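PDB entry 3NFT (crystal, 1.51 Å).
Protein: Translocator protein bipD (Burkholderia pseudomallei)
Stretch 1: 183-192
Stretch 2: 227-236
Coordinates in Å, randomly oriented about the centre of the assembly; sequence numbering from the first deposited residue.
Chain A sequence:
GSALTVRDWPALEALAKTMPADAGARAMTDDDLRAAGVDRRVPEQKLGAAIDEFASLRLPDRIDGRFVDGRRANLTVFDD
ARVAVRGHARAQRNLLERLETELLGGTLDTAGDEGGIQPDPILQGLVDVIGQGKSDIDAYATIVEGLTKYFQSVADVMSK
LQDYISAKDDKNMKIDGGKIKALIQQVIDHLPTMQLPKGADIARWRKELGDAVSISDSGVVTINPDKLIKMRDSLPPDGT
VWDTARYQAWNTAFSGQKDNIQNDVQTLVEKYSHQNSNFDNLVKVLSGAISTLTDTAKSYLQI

Stretch 1, residues 183-192: LIQQVIDHLP
Stretch 2, residues 227-236: KLIKMRDSLP

Antiparallel helices commonly pack through a narrow apolar seam that is closed at its margin by a polar side chain long enough to reach across, and two segments of the translocator protein BipD illustrate the arrangement. Residues 183-189 and 227-233 are helical, both helices beginning earlier in the chain, with phi/psi values near -62/-42 through most of their length. Their axes approach to 9.7 Å and their N-to-C directions make an angle of 163°, so the helices run nearly antiparallel. The register is marked by Ile 184 and Arg 232, whose CA atoms lie 6.2 Å apart, and the two stretches together bury 406 Å².

Leu 183 (chi1 m, chi2 t) makes no contact across the pair; its carbonyl accepts a weak backbone bond, 3.3 Å from Val 187 N to Leu 183 O. The next residue, Ile 184, points toward the partner helix with chi1 m and chi2 t. Ile 184 CG2 sits 3.5 Å from Leu 228 O and 3.9 Å from Arg 232 CB, a close approach to a carbonyl already engaged by its own helix, since Arg 232 N lies 2.8 Å from Leu 228 O. The CD1 of Ile 184 extends instead to Leu 235 CD1, at 3.8 Å, and to Met 231 CB, at 4.3 Å. Met 231 starts toward the contact, but the end of its side chain leads away.

Gln 185 shows how a residue on the flank can still take part. Its CA-to-CB bond points sideways, yet chi1 t, chi2 p and a chi3 of 52° bring the amide nearer. Arg 232 NH1 donates to Gln 185 OE1 at 2.6 Å with an angle of 138°, short but distinctly bent, and the oxygen lies at the guanidinium edge, near its plane. Arg 232 (chi1 t, chi2 t, chi3 p) also forms a salt bridge with its neighbour, NH2 to Asp 233 OD2 at 3.0 Å. Both ends of the Gln 185 amide are engaged: OE1 accepts from Arg 232, and NE2 donates to Asp 189 OD2 at 3.1 Å, one turn on. A water accepts from Gln 185 NE2 at 3.3 Å and, weakly, from Arg 232 NH1 at 3.4 Å.

Gln 186 is exposed and out of reach. Val 187 (chi1 t) returns to the seam, placing CG1 3.7 Å from Leu 228 CD1. Ile 188, one turn beyond Ile 184 and again m, t, sets CG1 3.7 Å from Leu 228 CB, while its CD1 reaches Ile 229 CG1 at 3.9 Å and Arg 232 NH1 at 3.8 Å.

After Asp 189 the chain changes course: His 190, at phi/psi -123/26, is out of reach, and Leu 191 adopts an extended -57/136. Leu 191 (m, t) points back toward the contact, its CD2 4.0 Å from Leu 228 CD1. Leu 228, itself m, t and buried, thus meets Ile 184, Val 187, Ile 188 and Leu 191. Pro 192, at -62/146, continues beyond the contact.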

# COMPACT_ATOMS: atom_id res chain seq x y z
N LEU A 183 47.29 7.89 13.36
CA LEU A 183 46.07 7.47 14.06
C LEU A 183 44.82 7.87 13.27
O LEU A 183 43.90 7.07 13.09
CB LEU A 183 46.03 8.04 15.48
CG LEU A 183 47.00 7.48 16.50
CD1 LEU A 183 46.97 8.34 17.78
CD2 LEU A 183 46.64 6.05 16.84
N ILE A 184 44.78 9.11 12.81
CA ILE A 184 43.65 9.60 12.04
C ILE A 184 43.51 8.84 10.73
O ILE A 184 42.42 8.50 10.31
CB ILE A 184 43.68 11.13 11.84
CG1 ILE A 184 43.58 11.83 13.22
CG2 ILE A 184 42.54 11.60 10.92
CD1 ILE A 184 43.85 13.28 13.22
N GLN A 185 44.62 8.60 10.04
CA GLN A 185 44.54 7.88 8.80
C GLN A 185 43.99 6.47 9.00
O GLN A 185 43.26 5.95 8.14
CB GLN A 185 45.93 7.86 8.15
CG GLN A 185 45.90 7.33 6.71
CD GLN A 185 45.14 8.25 5.77
OE1 GLN A 185 45.41 9.46 5.71
NE2 GLN A 185 44.15 7.69 5.04
N GLN A 186 44.31 5.85 10.13
CA GLN A 186 43.77 4.53 10.48
C GLN A 186 42.24 4.55 10.54
O GLN A 186 41.57 3.65 10.09
CB GLN A 186 44.40 4.09 11.78
CG GLN A 186 44.19 2.69 12.22
CD GLN A 186 45.13 2.31 13.37
OE1 GLN A 186 45.19 2.99 14.42
NE2 GLN A 186 45.87 1.22 13.18
N VAL A 187 41.69 5.62 11.09
CA VAL A 187 40.25 5.78 11.07
C VAL A 187 39.71 5.94 9.65
O VAL A 187 38.75 5.32 9.27
CB VAL A 187 39.82 6.97 11.95
CG1 VAL A 187 38.30 7.21 11.84
CG2 VAL A 187 40.28 6.71 13.40
N ILE A 188 40.33 6.81 8.87
CA ILE A 188 39.87 7.05 7.50
C ILE A 188 39.87 5.73 6.71
O ILE A 188 38.93 5.43 5.96
CB ILE A 188 40.78 8.11 6.80
CG1 ILE A 188 40.61 9.50 7.42
CG2 ILE A 188 40.49 8.16 5.27
CD1 ILE A 188 41.57 10.56 6.88
N ASP A 189 40.93 4.96 6.91
CA ASP A 189 41.10 3.70 6.18
C ASP A 189 40.10 2.63 6.54
O ASP A 189 39.91 1.68 5.78
CB ASP A 189 42.51 3.13 6.40
CG ASP A 189 43.57 3.92 5.68
OD1 ASP A 189 44.74 3.74 6.02
OD2 ASP A 189 43.24 4.77 4.83
N HIS A 190 39.44 2.76 7.68
CA HIS A 190 38.53 1.71 8.12
C HIS A 190 37.12 2.20 8.36
O HIS A 190 36.35 1.57 9.09
CB HIS A 190 39.12 1.02 9.33
CG HIS A 190 40.44 0.36 9.04
ND1 HIS A 190 40.54 -0.89 8.48
CD2 HIS A 190 41.71 0.79 9.24
CE1 HIS A 190 41.81 -1.21 8.34
NE2 HIS A 190 42.55 -0.22 8.79
N LEU A 191 36.75 3.28 7.69
CA LEU A 191 35.39 3.79 7.82
C LEU A 191 34.36 2.71 7.45
O LEU A 191 34.52 2.00 6.45
CB LEU A 191 35.18 5.05 6.98
CG LEU A 191 35.93 6.28 7.49
CD1 LEU A 191 35.87 7.41 6.45
CD2 LEU A 191 35.39 6.74 8.86
N PRO A 192 33.30 2.57 8.26
CA PRO A 192 32.24 1.61 7.97
C PRO A 192 31.54 1.91 6.67
O PRO A 192 31.41 3.06 6.29
CB PRO A 192 31.25 1.81 9.13
CG PRO A 192 31.85 2.71 10.03
CD PRO A 192 33.01 3.40 9.43
N LYS A 227 36.04 15.79 6.94
CA LYS A 227 36.41 16.42 8.22
C LYS A 227 37.65 15.74 8.81
O LYS A 227 38.51 16.40 9.37
CB LYS A 227 35.23 16.40 9.21
CG LYS A 227 34.12 17.36 8.81
CD LYS A 227 32.89 16.72 8.27
CE LYS A 227 31.92 17.75 7.66
NZ LYS A 227 30.56 17.24 7.28
N LEU A 228 37.73 14.42 8.71
CA LEU A 228 38.91 13.71 9.20
C LEU A 228 40.16 14.12 8.43
O LEU A 228 41.22 14.24 9.02
CB LEU A 228 38.70 12.20 9.10
CG LEU A 228 37.72 11.59 10.11
CD1 LEU A 228 37.40 10.14 9.73
CD2 LEU A 228 38.25 11.75 11.53
N ILE A 229 40.03 14.29 7.12
CA ILE A 229 41.14 14.79 6.28
C ILE A 229 41.59 16.18 6.72
O ILE A 229 42.78 16.44 6.87
CB ILE A 229 40.72 14.79 4.82
CG1 ILE A 229 40.63 13.34 4.34
CG2 ILE A 229 41.71 15.65 4.00
CD1 ILE A 229 40.01 13.16 2.93
N LYS A 230 40.64 17.06 7.00
CA LYS A 230 40.97 18.42 7.46
C LYS A 230 41.68 18.35 8.81
O LYS A 230 42.66 19.05 9.04
CB LYS A 230 39.74 19.34 7.49
CG LYS A 230 39.30 19.79 6.11
CD LYS A 230 38.02 20.54 6.11
CE LYS A 230 37.54 20.82 4.67
NZ LYS A 230 38.63 21.31 3.79
N MET A 231 41.21 17.48 9.70
CA MET A 231 41.88 17.26 10.99
C MET A 231 43.31 16.74 10.78
O MET A 231 44.27 17.27 11.33
CB MET A 231 41.08 16.27 11.82
CG MET A 231 39.81 16.80 12.43
SD MET A 231 38.95 15.42 13.22
CE MET A 231 38.13 16.20 14.56
N ARG A 232 43.44 15.72 9.95
CA ARG A 232 44.77 15.17 9.63
C ARG A 232 45.71 16.24 9.06
O ARG A 232 46.88 16.38 9.50
CB ARG A 232 44.65 14.02 8.63
CG ARG A 232 45.90 13.20 8.45
CD ARG A 232 45.81 12.34 7.18
NE ARG A 232 45.64 13.22 6.02
CZ ARG A 232 45.04 12.90 4.87
NH1 ARG A 232 44.52 11.69 4.68
NH2 ARG A 232 44.93 13.82 3.92
N ASP A 233 45.23 17.00 8.08
CA ASP A 233 46.07 18.00 7.41
C ASP A 233 46.40 19.22 8.27
O ASP A 233 47.31 19.98 7.93
CB ASP A 233 45.40 18.49 6.14
CG ASP A 233 45.31 17.44 5.07
OD1 ASP A 233 44.54 17.70 4.12
OD2 ASP A 233 45.98 16.36 5.16
N SER A 234 45.71 19.38 9.40
CA SER A 234 46.01 20.48 10.31
C SER A 234 47.27 20.26 11.15
O SER A 234 47.77 21.20 11.76
CB SER A 234 44.83 20.75 11.26
OG SER A 234 44.71 19.73 12.26
N LEU A 235 47.72 19.02 11.23
CA LEU A 235 48.74 18.63 12.21
C LEU A 235 50.15 18.97 11.75
O LEU A 235 50.47 18.84 10.55
CB LEU A 235 48.66 17.15 12.49
CG LEU A 235 47.45 16.77 13.34
CD1 LEU A 235 47.07 15.34 13.08
CD2 LEU A 235 47.77 17.10 14.84
N PRO A 236 51.00 19.39 12.69
CA PRO A 236 52.43 19.54 12.43
C PRO A 236 53.10 18.18 12.51
O PRO A 236 52.45 17.18 12.84
CB PRO A 236 52.87 20.44 13.58
CG PRO A 236 52.06 19.89 14.73
CD PRO A 236 50.71 19.57 14.12
O HOH W 1 42.70 9.59 2.79